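Local coordinates for protein sulfhydryl oxidase 1 (Homo sapiens, PDB 3LLK) that probably catalyses the oxidation of thiols to disulfides with its bound flavin, passing the electrons to molecular oxygen, at residues 216-228 with 237-250. Residues are numbered along the deposited sequence; the frame is centred on the assembly and turned at random.
Sequences VQWPPRELCSACH and WDVEATLNFLKAHF. With FAD (flavin-adenine dinucleotide), chain D.
A first torsion of -162° swings the W218 indole away from its amide nitrogen and, with F245 and H249 turned likewise, brings three rings of loop 216-228 and helix 239-249 together, W218 alone of them meeting the FAD adenine. The W218 indole points an edge at the face of H249, the planes at 75°, and its CH2 lies 3.4 Å from CE2 of F245. One indole face receives the adenine, W218 CE3 standing 3.5 Å from FAD N3A; P219 CB covers the opposite face. Were W218 replaced by an alanine, the adenine would probably lose this platform and the H249 ring the edge held against its face. One turn back along the helix, F245 illustrates how an aromatic can pack on a CxxC disulfide, C224–C227: C224 CB sits over its face, both sulfurs approach obliquely, and L223 CD2 meets its edge 3.4 Å from CZ. At the helix start, D238 N donates to C227 O (2.8 Å, 176°), while OD1 of D238 caps A241 N. The CZ3/CH2 end of W237 meets P219 O at its edge and the H228 ring obliquely, H228 NE2 donating to that same O at 2.8 Å; a water links W237 NE1 to Q217 OE1, and Q217 NE2 donates to N197 O. Apolar and aromatic surfaces thus dominate, polar bonds gathering toward the helix start, consistent with a disulfide-braced loop presenting W218 to the adenine.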
ATOM      1  N   VAL A 216      15.323  -5.248   7.823  1.00 34.58           N
ATOM      2  CA  VAL A 216      15.286  -6.223   8.909  1.00 32.99           C
ATOM      3  C   VAL A 216      13.983  -7.005   8.805  1.00 31.46           C
ATOM      4  O   VAL A 216      13.073  -6.613   8.069  1.00 28.75           O
ATOM      5  CB  VAL A 216      15.317  -5.555  10.301  1.00 33.45           C
ATOM      6  CG1 VAL A 216      16.463  -4.559  10.384  1.00 34.26           C
ATOM      7  CG2 VAL A 216      13.983  -4.886  10.586  1.00 32.68           C
ATOM      8  N   GLN A 217      13.905  -8.118   9.525  1.00 30.21           N
ATOM      9  CA  GLN A 217      12.690  -8.917   9.552  1.00 29.04           C
ATOM     10  C   GLN A 217      11.801  -8.138  10.514  1.00 28.82           C
ATOM     11  O   GLN A 217      12.035  -8.102  11.728  1.00 28.23           O
ATOM     12  CB  GLN A 217      13.003 -10.325  10.049  1.00 30.62           C
ATOM     13  CG  GLN A 217      13.815 -11.110   9.020  1.00 32.03           C
ATOM     14  CD  GLN A 217      13.080 -11.251   7.693  1.00 31.78           C
ATOM     15  OE1 GLN A 217      12.206 -12.107   7.539  1.00 32.02           O
ATOM     16  NE2 GLN A 217      13.420 -10.395   6.730  1.00 30.74           N
ATOM     17  N   TRP A 218      10.792  -7.499   9.933  1.00 27.18           N
ATOM     18  CA  TRP A 218       9.862  -6.617  10.630  1.00 25.54           C
ATOM     19  C   TRP A 218       8.616  -7.311  11.197  1.00 24.63           C
ATOM     20  O   TRP A 218       8.040  -8.184  10.562  1.00 25.95           O
ATOM     21  CB  TRP A 218       9.454  -5.525   9.639  1.00 26.59           C
ATOM     22  CG  TRP A 218       8.859  -4.301  10.221  1.00 23.67           C
ATOM     23  CD1 TRP A 218       9.508  -3.144  10.527  1.00 24.00           C
ATOM     24  CD2 TRP A 218       7.478  -4.080  10.510  1.00 24.68           C
ATOM     25  NE1 TRP A 218       8.614  -2.206  10.980  1.00 23.71           N
ATOM     26  CE2 TRP A 218       7.358  -2.754  10.981  1.00 25.41           C
ATOM     27  CE3 TRP A 218       6.325  -4.874  10.414  1.00 23.11           C
ATOM     28  CZ2 TRP A 218       6.126  -2.198  11.356  1.00 24.94           C
ATOM     29  CZ3 TRP A 218       5.097  -4.319  10.786  1.00 24.48           C
ATOM     30  CH2 TRP A 218       5.011  -2.994  11.250  1.00 23.00           C
ATOM     31  N   PRO A 219       8.147  -6.874  12.378  1.00 24.29           N
ATOM     32  CA  PRO A 219       8.682  -5.792  13.210  1.00 24.50           C
ATOM     33  C   PRO A 219       9.886  -6.212  14.055  1.00 26.31           C
ATOM     34  O   PRO A 219       9.939  -7.341  14.565  1.00 26.36           O
ATOM     35  CB  PRO A 219       7.483  -5.408  14.063  1.00 26.39           C
ATOM     36  CG  PRO A 219       6.863  -6.777  14.347  1.00 27.01           C
ATOM     37  CD  PRO A 219       6.948  -7.480  12.997  1.00 25.19           C
ATOM     38  N   PRO A 220      10.877  -5.316  14.210  1.00 25.56           N
ATOM     39  CA  PRO A 220      12.051  -5.677  15.014  1.00 25.30           C
ATOM     40  C   PRO A 220      11.659  -5.794  16.489  1.00 25.34           C
ATOM     41  O   PRO A 220      10.594  -5.320  16.889  1.00 24.63           O
ATOM     42  CB  PRO A 220      13.023  -4.529  14.739  1.00 24.45           C
ATOM     43  CG  PRO A 220      12.101  -3.355  14.575  1.00 27.57           C
ATOM     44  CD  PRO A 220      10.980  -3.930  13.712  1.00 25.59           C
ATOM     45  N   ARG A 221      12.512  -6.418  17.292  1.00 25.75           N
ATOM     46  CA  ARG A 221      12.217  -6.602  18.715  1.00 29.15           C
ATOM     47  C   ARG A 221      11.924  -5.334  19.512  1.00 30.03           C
ATOM     48  O   ARG A 221      11.085  -5.346  20.411  1.00 28.47           O
ATOM     49  CB  ARG A 221      13.350  -7.383  19.386  1.00 29.00           C
ATOM     50  CG  ARG A 221      13.298  -8.860  19.067  1.00 28.92           C
ATOM     51  CD  ARG A 221      14.566  -9.599  19.459  1.00 29.29           C
ATOM     52  NE  ARG A 221      14.353 -11.043  19.386  1.00 33.52           N
ATOM     53  CZ  ARG A 221      13.638 -11.732  20.272  1.00 34.89           C
ATOM     54  NH1 ARG A 221      13.071 -11.113  21.307  1.00 37.85           N
ATOM     55  NH2 ARG A 221      13.483 -13.038  20.127  1.00 31.41           N
ATOM     56  N   GLU A 222      12.585  -4.232  19.179  1.00 29.57           N
ATOM     57  CA  GLU A 222      12.353  -2.999  19.916  1.00 32.89           C
ATOM     58  C   GLU A 222      10.960  -2.438  19.624  1.00 31.97           C
ATOM     59  O   GLU A 222      10.427  -1.649  20.398  1.00 31.46           O
ATOM     60  CB  GLU A 222      13.425  -1.958  19.567  1.00 34.08           C
ATOM     61  CG  GLU A 222      13.193  -1.237  18.251  1.00 39.62           C
ATOM     62  CD  GLU A 222      14.322  -0.289  17.906  1.00 42.87           C
ATOM     63  OE1 GLU A 222      14.932   0.271  18.842  1.00 45.38           O
ATOM     64  OE2 GLU A 222      14.594  -0.094  16.699  1.00 45.82           O
ATOM     65  N   LEU A 223      10.374  -2.852  18.510  1.00 32.29           N
ATOM     66  CA  LEU A 223       9.049  -2.377  18.137  1.00 33.96           C
ATOM     67  C   LEU A 223       7.982  -3.300  18.736  1.00 34.98           C
ATOM     68  O   LEU A 223       7.005  -2.835  19.321  1.00 34.60           O
ATOM     69  CB  LEU A 223       8.920  -2.336  16.613  1.00 35.99           C
ATOM     70  CG  LEU A 223       8.224  -1.115  16.006  1.00 39.17           C
ATOM     71  CD1 LEU A 223       8.037  -1.329  14.508  1.00 39.45           C
ATOM     72  CD2 LEU A 223       6.886  -0.898  16.678  1.00 39.94           C
ATOM     73  N   CYS A 224       8.173  -4.608  18.584  1.00 33.42           N
ATOM     74  CA  CYS A 224       7.240  -5.595  19.130  1.00 33.03           C
ATOM     75  C   CYS A 224       8.021  -6.779  19.669  1.00 31.81           C
ATOM     76  O   CYS A 224       8.430  -7.651  18.914  1.00 33.20           O
ATOM     77  CB  CYS A 224       6.249  -6.076  18.058  1.00 31.66           C
ATOM     78  SG  CYS A 224       5.096  -7.354  18.666  1.00 32.31           S
ATOM     79  N   SER A 225       8.230  -6.820  20.980  1.00 32.08           N
ATOM     80  CA  SER A 225       8.993  -7.914  21.563  1.00 31.08           C
ATOM     81  C   SER A 225       8.212  -9.213  21.664  1.00 30.03           C
ATOM     82  O   SER A 225       8.789 -10.281  21.537  1.00 29.12           O
ATOM     83  CB  SER A 225       9.542  -7.528  22.947  1.00 31.08           C
ATOM     84  OG  SER A 225       8.515  -7.091  23.818  1.00 31.41           O
ATOM     85  N   ALA A 226       6.905  -9.123  21.890  1.00 33.24           N
ATOM     86  CA  ALA A 226       6.077 -10.326  22.011  1.00 34.83           C
ATOM     87  C   ALA A 226       5.903 -11.055  20.681  1.00 34.88           C
ATOM     88  O   ALA A 226       5.588 -12.239  20.654  1.00 37.42           O
ATOM     89  CB  ALA A 226       4.708  -9.966  22.588  1.00 34.51           C
ATOM     90  N   CYS A 227       6.112 -10.345  19.579  1.00 33.78           N
ATOM     91  CA  CYS A 227       5.966 -10.931  18.248  1.00 32.02           C
ATOM     92  C   CYS A 227       7.024 -11.992  17.999  1.00 33.29           C
ATOM     93  O   CYS A 227       6.876 -12.838  17.115  1.00 28.59           O
ATOM     94  CB  CYS A 227       6.113  -9.839  17.181  1.00 32.52           C
ATOM     95  SG  CYS A 227       4.789  -8.593  17.088  1.00 31.03           S
ATOM     96  N   HIS A 228       8.087 -11.933  18.797  1.00 34.26           N
ATOM     97  CA  HIS A 228       9.233 -12.830  18.676  1.00 38.10           C
ATOM     98  C   HIS A 228       9.293 -13.992  19.667  1.00 38.57           C
ATOM     99  O   HIS A 228       9.194 -13.786  20.880  1.00 39.52           O
ATOM    100  CB  HIS A 228      10.519 -12.012  18.826  1.00 37.57           C
ATOM    101  CG  HIS A 228      10.678 -10.941  17.795  1.00 37.87           C
ATOM    102  ND1 HIS A 228      11.408 -11.122  16.640  1.00 36.49           N
ATOM    103  CD2 HIS A 228      10.187  -9.681  17.737  1.00 39.36           C
ATOM    104  CE1 HIS A 228      11.360 -10.018  15.915  1.00 37.54           C
ATOM    105  NE2 HIS A 228      10.626  -9.128  16.558  1.00 36.70           N
ATOM    106  N   TRP A 237       8.409 -16.338  14.479  1.00 37.98           N
ATOM    107  CA  TRP A 237       7.353 -15.413  14.848  1.00 35.87           C
ATOM    108  C   TRP A 237       6.155 -16.002  15.584  1.00 35.75           C
ATOM    109  O   TRP A 237       5.697 -17.105  15.281  1.00 35.74           O
ATOM    110  CB  TRP A 237       6.813 -14.708  13.598  1.00 34.55           C
ATOM    111  CG  TRP A 237       7.824 -13.934  12.824  1.00 31.39           C
ATOM    112  CD1 TRP A 237       8.514 -14.354  11.725  1.00 31.15           C
ATOM    113  CD2 TRP A 237       8.256 -12.599  13.089  1.00 30.22           C
ATOM    114  NE1 TRP A 237       9.350 -13.357  11.285  1.00 30.64           N
ATOM    115  CE2 TRP A 237       9.213 -12.269  12.106  1.00 30.62           C
ATOM    116  CE3 TRP A 237       7.927 -11.648  14.065  1.00 28.18           C
ATOM    117  CZ2 TRP A 237       9.850 -11.022  12.069  1.00 29.53           C
ATOM    118  CZ3 TRP A 237       8.559 -10.408  14.028  1.00 28.31           C
ATOM    119  CH2 TRP A 237       9.510 -10.108  13.035  1.00 28.67           C
ATOM    120  N   ASP A 238       5.648 -15.245  16.550  1.00 33.67           N
ATOM    121  CA  ASP A 238       4.443 -15.636  17.261  1.00 33.62           C
ATOM    122  C   ASP A 238       3.370 -15.044  16.348  1.00 31.45           C
ATOM    123  O   ASP A 238       3.122 -13.843  16.373  1.00 31.36           O
ATOM    124  CB  ASP A 238       4.366 -14.964  18.632  1.00 35.14           C
ATOM    125  CG  ASP A 238       3.102 -15.341  19.397  1.00 37.44           C
ATOM    126  OD1 ASP A 238       2.034 -15.465  18.758  1.00 36.58           O
ATOM    127  OD2 ASP A 238       3.171 -15.496  20.635  1.00 38.27           O
ATOM    128  N   VAL A 239       2.767 -15.883  15.517  1.00 32.16           N
ATOM    129  CA  VAL A 239       1.744 -15.445  14.579  1.00 32.59           C
ATOM    130  C   VAL A 239       0.560 -14.706  15.206  1.00 33.22           C
ATOM    131  O   VAL A 239       0.051 -13.739  14.633  1.00 30.55           O
ATOM    132  CB  VAL A 239       1.226 -16.641  13.769  1.00 34.94           C
ATOM    133  CG1 VAL A 239      -0.024 -16.259  13.007  1.00 38.19           C
ATOM    134  CG2 VAL A 239       2.309 -17.105  12.807  1.00 37.12           C
ATOM    135  N   GLU A 240       0.115 -15.152  16.377  1.00 31.53           N
ATOM    136  CA  GLU A 240      -1.010 -14.494  17.029  1.00 31.23           C
ATOM    137  C   GLU A 240      -0.607 -13.117  17.531  1.00 29.94           C
ATOM    138  O   GLU A 240      -1.319 -12.134  17.324  1.00 29.41           O
ATOM    139  CB  GLU A 240      -1.522 -15.330  18.207  1.00 34.50           C
ATOM    140  CG  GLU A 240      -2.091 -16.671  17.818  1.00 40.16           C
ATOM    141  CD  GLU A 240      -2.824 -17.333  18.972  1.00 44.98           C
ATOM    142  OE1 GLU A 240      -3.248 -18.502  18.816  1.00 46.02           O
ATOM    143  OE2 GLU A 240      -2.975 -16.675  20.031  1.00 45.31           O
ATOM    144  N   ALA A 241       0.536 -13.046  18.202  1.00 24.48           N
ATOM    145  CA  ALA A 241       1.007 -11.766  18.719  1.00 26.66           C
ATOM    146  C   ALA A 241       1.263 -10.805  17.552  1.00 23.56           C
ATOM    147  O   ALA A 241       0.909  -9.630  17.618  1.00 26.05           O
ATOM    148  CB  ALA A 241       2.296 -11.967  19.537  1.00 22.44           C
ATOM    149  N   THR A 242       1.882 -11.324  16.496  1.00 25.58           N
ATOM    150  CA  THR A 242       2.203 -10.542  15.302  1.00 25.03           C
ATOM    151  C   THR A 242       0.921  -9.979  14.672  1.00 25.48           C
ATOM    152  O   THR A 242       0.862  -8.805  14.305  1.00 24.09           O
ATOM    153  CB  THR A 242       2.972 -11.417  14.278  1.00 26.10           C
ATOM    154  OG1 THR A 242       4.213 -11.841  14.862  1.00 26.90           O
ATOM    155  CG2 THR A 242       3.268 -10.634  12.982  1.00 25.50           C
ATOM    156  N   LEU A 243      -0.112 -10.809  14.562  1.00 27.24           N
ATOM    157  CA  LEU A 243      -1.376 -10.347  13.988  1.00 28.21           C
ATOM    158  C   LEU A 243      -1.930  -9.172  14.795  1.00 29.03           C
ATOM    159  O   LEU A 243      -2.368  -8.171  14.225  1.00 30.29           O
ATOM    160  CB  LEU A 243      -2.408 -11.487  13.952  1.00 29.50           C
ATOM    161  CG  LEU A 243      -3.779 -11.121  13.362  1.00 29.00           C
ATOM    162  CD1 LEU A 243      -3.611 -10.658  11.902  1.00 27.87           C
ATOM    163  CD2 LEU A 243      -4.713 -12.329  13.450  1.00 29.62           C
ATOM    164  N   ASN A 244      -1.904  -9.292  16.121  1.00 30.68           N
ATOM    165  CA  ASN A 244      -2.399  -8.231  16.987  1.00 28.85           C
ATOM    166  C   ASN A 244      -1.560  -6.973  16.822  1.00 28.87           C
ATOM    167  O   ASN A 244      -2.095  -5.870  16.735  1.00 26.40           O
ATOM    168  CB  ASN A 244      -2.376  -8.667  18.455  1.00 35.54           C
ATOM    169  CG  ASN A 244      -3.408  -9.736  18.764  1.00 40.73           C
ATOM    170  OD1 ASN A 244      -4.574  -9.618  18.387  1.00 43.88           O
ATOM    171  ND2 ASN A 244      -2.985 -10.785  19.461  1.00 44.96           N
ATOM    172  N   PHE A 245      -0.241  -7.125  16.781  1.00 26.73           N
ATOM    173  CA  PHE A 245       0.597  -5.948  16.612  1.00 26.77           C
ATOM    174  C   PHE A 245       0.245  -5.273  15.288  1.00 24.68           C
ATOM    175  O   PHE A 245       0.114  -4.054  15.221  1.00 25.72           O
ATOM    176  CB  PHE A 245       2.087  -6.307  16.609  1.00 26.76           C
ATOM    177  CG  PHE A 245       2.974  -5.168  16.177  1.00 27.48           C
ATOM    178  CD1 PHE A 245       3.260  -4.120  17.045  1.00 28.08           C
ATOM    179  CD2 PHE A 245       3.471  -5.115  14.874  1.00 28.08           C
ATOM    180  CE1 PHE A 245       4.028  -3.029  16.625  1.00 28.50           C
ATOM    181  CE2 PHE A 245       4.234  -4.038  14.445  1.00 29.46           C
ATOM    182  CZ  PHE A 245       4.515  -2.987  15.325  1.00 29.01           C
ATOM    183  N   LEU A 246       0.083  -6.066  14.237  1.00 23.65           N
ATOM    184  CA  LEU A 246      -0.246  -5.497  12.928  1.00 23.00           C
ATOM    185  C   LEU A 246      -1.558  -4.695  12.992  1.00 23.77           C
ATOM    186  O   LEU A 246      -1.640  -3.569  12.492  1.00 22.60           O
ATOM    187  CB  LEU A 246      -0.322  -6.614  11.879  1.00 18.47           C
ATOM    188  CG  LEU A 246       1.007  -7.304  11.527  1.00 20.11           C
ATOM    189  CD1 LEU A 246       0.729  -8.576  10.759  1.00 19.02           C
ATOM    190  CD2 LEU A 246       1.896  -6.373  10.696  1.00 21.02           C
ATOM    191  N   LYS A 247      -2.576  -5.265  13.630  1.00 26.02           N
ATOM    192  CA  LYS A 247      -3.865  -4.587  13.753  1.00 25.52           C
ATOM    193  C   LYS A 247      -3.736  -3.288  14.546  1.00 27.32           C
ATOM    194  O   LYS A 247      -4.436  -2.312  14.275  1.00 26.83           O
ATOM    195  CB  LYS A 247      -4.891  -5.513  14.405  1.00 27.15           C
ATOM    196  CG  LYS A 247      -5.348  -6.664  13.505  1.00 29.49           C
ATOM    197  CD  LYS A 247      -6.280  -7.622  14.261  1.00 31.14           C
ATOM    198  CE  LYS A 247      -6.728  -8.805  13.411  1.00 29.94           C
ATOM    199  NZ  LYS A 247      -7.920  -8.484  12.580  1.00 31.85           N
ATOM    200  N   ALA A 248      -2.828  -3.274  15.517  1.00 27.73           N
ATOM    201  CA  ALA A 248      -2.596  -2.083  16.326  1.00 26.96           C
ATOM    202  C   ALA A 248      -1.768  -1.050  15.564  1.00 27.43           C
ATOM    203  O   ALA A 248      -2.064   0.143  15.594  1.00 30.41           O
ATOM    204  CB  ALA A 248      -1.874  -2.463  17.622  1.00 26.59           C
ATOM    205  N   HIS A 249      -0.724  -1.515  14.881  1.00 27.51           N
ATOM    206  CA  HIS A 249       0.170  -0.627  14.143  1.00 25.43           C
ATOM    207  C   HIS A 249      -0.508   0.076  12.965  1.00 25.40           C
ATOM    208  O   HIS A 249      -0.432   1.304  12.823  1.00 24.99           O
ATOM    209  CB  HIS A 249       1.387  -1.418  13.651  1.00 23.81           C
ATOM    210  CG  HIS A 249       2.416  -0.571  12.977  1.00 24.54           C
ATOM    211  ND1 HIS A 249       3.375   0.134  13.674  1.00 26.27           N
ATOM    212  CD2 HIS A 249       2.606  -0.270  11.669  1.00 24.53           C
ATOM    213  CE1 HIS A 249       4.110   0.829  12.825  1.00 24.89           C
ATOM    214  NE2 HIS A 249       3.665   0.603  11.603  1.00 21.62           N
ATOM    215  N   PHE A 250      -1.171  -0.698  12.117  1.00 23.55           N
ATOM    216  CA  PHE A 250      -1.860  -0.126  10.965  1.00 25.03           C
ATOM    217  C   PHE A 250      -3.315   0.205  11.293  1.00 26.33           C
ATOM    218  O   PHE A 250      -4.237  -0.346  10.691  1.00 26.55           O
ATOM    219  CB  PHE A 250      -1.794  -1.104   9.787  1.00 25.28           C
ATOM    220  CG  PHE A 250      -0.395  -1.366   9.302  1.00 23.30           C
ATOM    221  CD1 PHE A 250       0.307  -0.387   8.605  1.00 23.87           C
ATOM    222  CD2 PHE A 250       0.216  -2.591   9.532  1.00 23.42           C
ATOM    223  CE1 PHE A 250       1.603  -0.628   8.136  1.00 21.91           C
ATOM    224  CE2 PHE A 250       1.514  -2.845   9.067  1.00 25.34           C
ATOM    225  CZ  PHE A 250       2.207  -1.853   8.367  1.00 23.02           C
TER
HETATM  226  PA  FAD D 550       9.855  -0.552   2.928  1.00 31.41           P
HETATM  227  O1A FAD D 550       9.342   0.291   1.814  1.00 29.19           O
HETATM  228  O2A FAD D 550      10.257  -1.974   2.754  1.00 31.66           O
HETATM  229  O5B FAD D 550       8.865  -0.516   4.145  1.00 31.46           O
HETATM  230  C5B FAD D 550       7.908   0.511   4.413  1.00 27.32           C
HETATM  231  C4B FAD D 550       7.814   0.474   5.916  1.00 27.49           C
HETATM  232  O4B FAD D 550       6.772  -0.497   6.203  1.00 24.24           O
HETATM  233  C3B FAD D 550       8.963   0.387   6.944  1.00 26.44           C
HETATM  234  O3B FAD D 550       9.648   1.607   7.225  1.00 29.86           O
HETATM  235  C2B FAD D 550       8.262  -0.260   8.051  1.00 27.18           C
HETATM  236  O2B FAD D 550       7.631   0.602   8.947  1.00 30.86           O
HETATM  237  C1B FAD D 550       7.184  -1.148   7.410  1.00 25.77           C
HETATM  238  N9A FAD D 550       7.469  -2.521   7.134  1.00 23.45           N
HETATM  239  C8A FAD D 550       8.675  -3.221   6.863  1.00 22.50           C
HETATM  240  N7A FAD D 550       8.571  -4.497   6.693  1.00 22.75           N
HETATM  241  C5A FAD D 550       7.209  -4.700   6.868  1.00 23.05           C
HETATM  242  C6A FAD D 550       6.469  -5.898   6.852  1.00 23.17           C
HETATM  243  N6A FAD D 550       7.023  -7.105   6.673  1.00 22.28           N
HETATM  244  N1A FAD D 550       5.107  -5.871   7.079  1.00 25.55           N
HETATM  245  C2A FAD D 550       4.430  -4.732   7.395  1.00 26.47           C
HETATM  246  N3A FAD D 550       5.160  -3.533   7.416  1.00 24.86           N
HETATM  247  C4A FAD D 550       6.562  -3.582   7.140  1.00 23.28           C
HETATM  248  N1  FAD D 550      12.843  -3.056  -4.597  1.00 70.69           N
HETATM  249  C2  FAD D 550      13.935  -3.663  -5.182  1.00 71.00           C
HETATM  250  O2  FAD D 550      14.998  -3.022  -5.175  1.00 71.23           O
HETATM  251  N3  FAD D 550      13.606  -4.927  -5.655  1.00 70.53           N
HETATM  252  C4  FAD D 550      12.357  -5.592  -5.598  1.00 70.71           C
HETATM  253  O4  FAD D 550      12.219  -6.743  -6.128  1.00 70.86           O
HETATM  254  C4X FAD D 550      11.328  -4.897  -4.994  1.00 70.51           C
HETATM  255  N5  FAD D 550      10.000  -5.433  -4.978  1.00 69.87           N
HETATM  256  C5X FAD D 550       8.869  -4.732  -4.481  1.00 70.31           C
HETATM  257  C6  FAD D 550       7.599  -5.322  -4.629  1.00 70.47           C
HETATM  258  C7  FAD D 550       6.474  -4.623  -4.107  1.00 70.48           C
HETATM  259  C7M FAD D 550       5.129  -5.323  -4.306  1.00 71.00           C
HETATM  260  C8  FAD D 550       6.618  -3.365  -3.450  1.00 69.25           C
HETATM  261  C8M FAD D 550       5.562  -2.492  -2.802  1.00 68.96           C
HETATM  262  C9  FAD D 550       7.888  -2.797  -3.355  1.00 69.41           C
HETATM  263  C9A FAD D 550       9.065  -3.388  -3.885  1.00 69.59           C
HETATM  264  N10 FAD D 550      10.498  -2.990  -3.886  1.00 68.94           N
HETATM  265  C10 FAD D 550      11.581  -3.589  -4.474  1.00 69.87           C
HETATM  266  C1' FAD D 550      10.816  -1.868  -3.061  1.00 66.52           C
HETATM  267  C2' FAD D 550      11.194  -2.112  -1.632  1.00 64.01           C
HETATM  268  O2' FAD D 550      10.395  -3.182  -1.068  1.00 60.22           O
HETATM  269  C3' FAD D 550      11.131  -0.959  -0.676  1.00 62.75           C
HETATM  270  O3' FAD D 550       9.838  -0.370  -0.711  1.00 59.98           O
HETATM  271  C4' FAD D 550      12.202   0.118  -0.709  1.00 61.99           C
HETATM  272  O4' FAD D 550      13.522  -0.470  -0.907  1.00 63.31           O
HETATM  273  C5' FAD D 550      12.227   1.105   0.377  1.00 58.69           C
HETATM  274  O5' FAD D 550      12.551   0.394   1.575  1.00 53.40           O
HETATM  275  P   FAD D 550      12.341   0.933   3.015  1.00 51.79           P
HETATM  276  O1P FAD D 550      13.532   0.457   3.721  1.00 54.35           O
HETATM  277  O2P FAD D 550      12.118   2.402   3.064  1.00 51.54           O
HETATM  278  O3P FAD D 550      11.037   0.237   3.653  1.00 41.96           O
HETATM  279  O   HOH W   1      11.558 -13.584   9.435  1.00 28.59           O
HETATM  280  O   HOH W   2       4.959 -14.449  22.167  1.00 36.12           O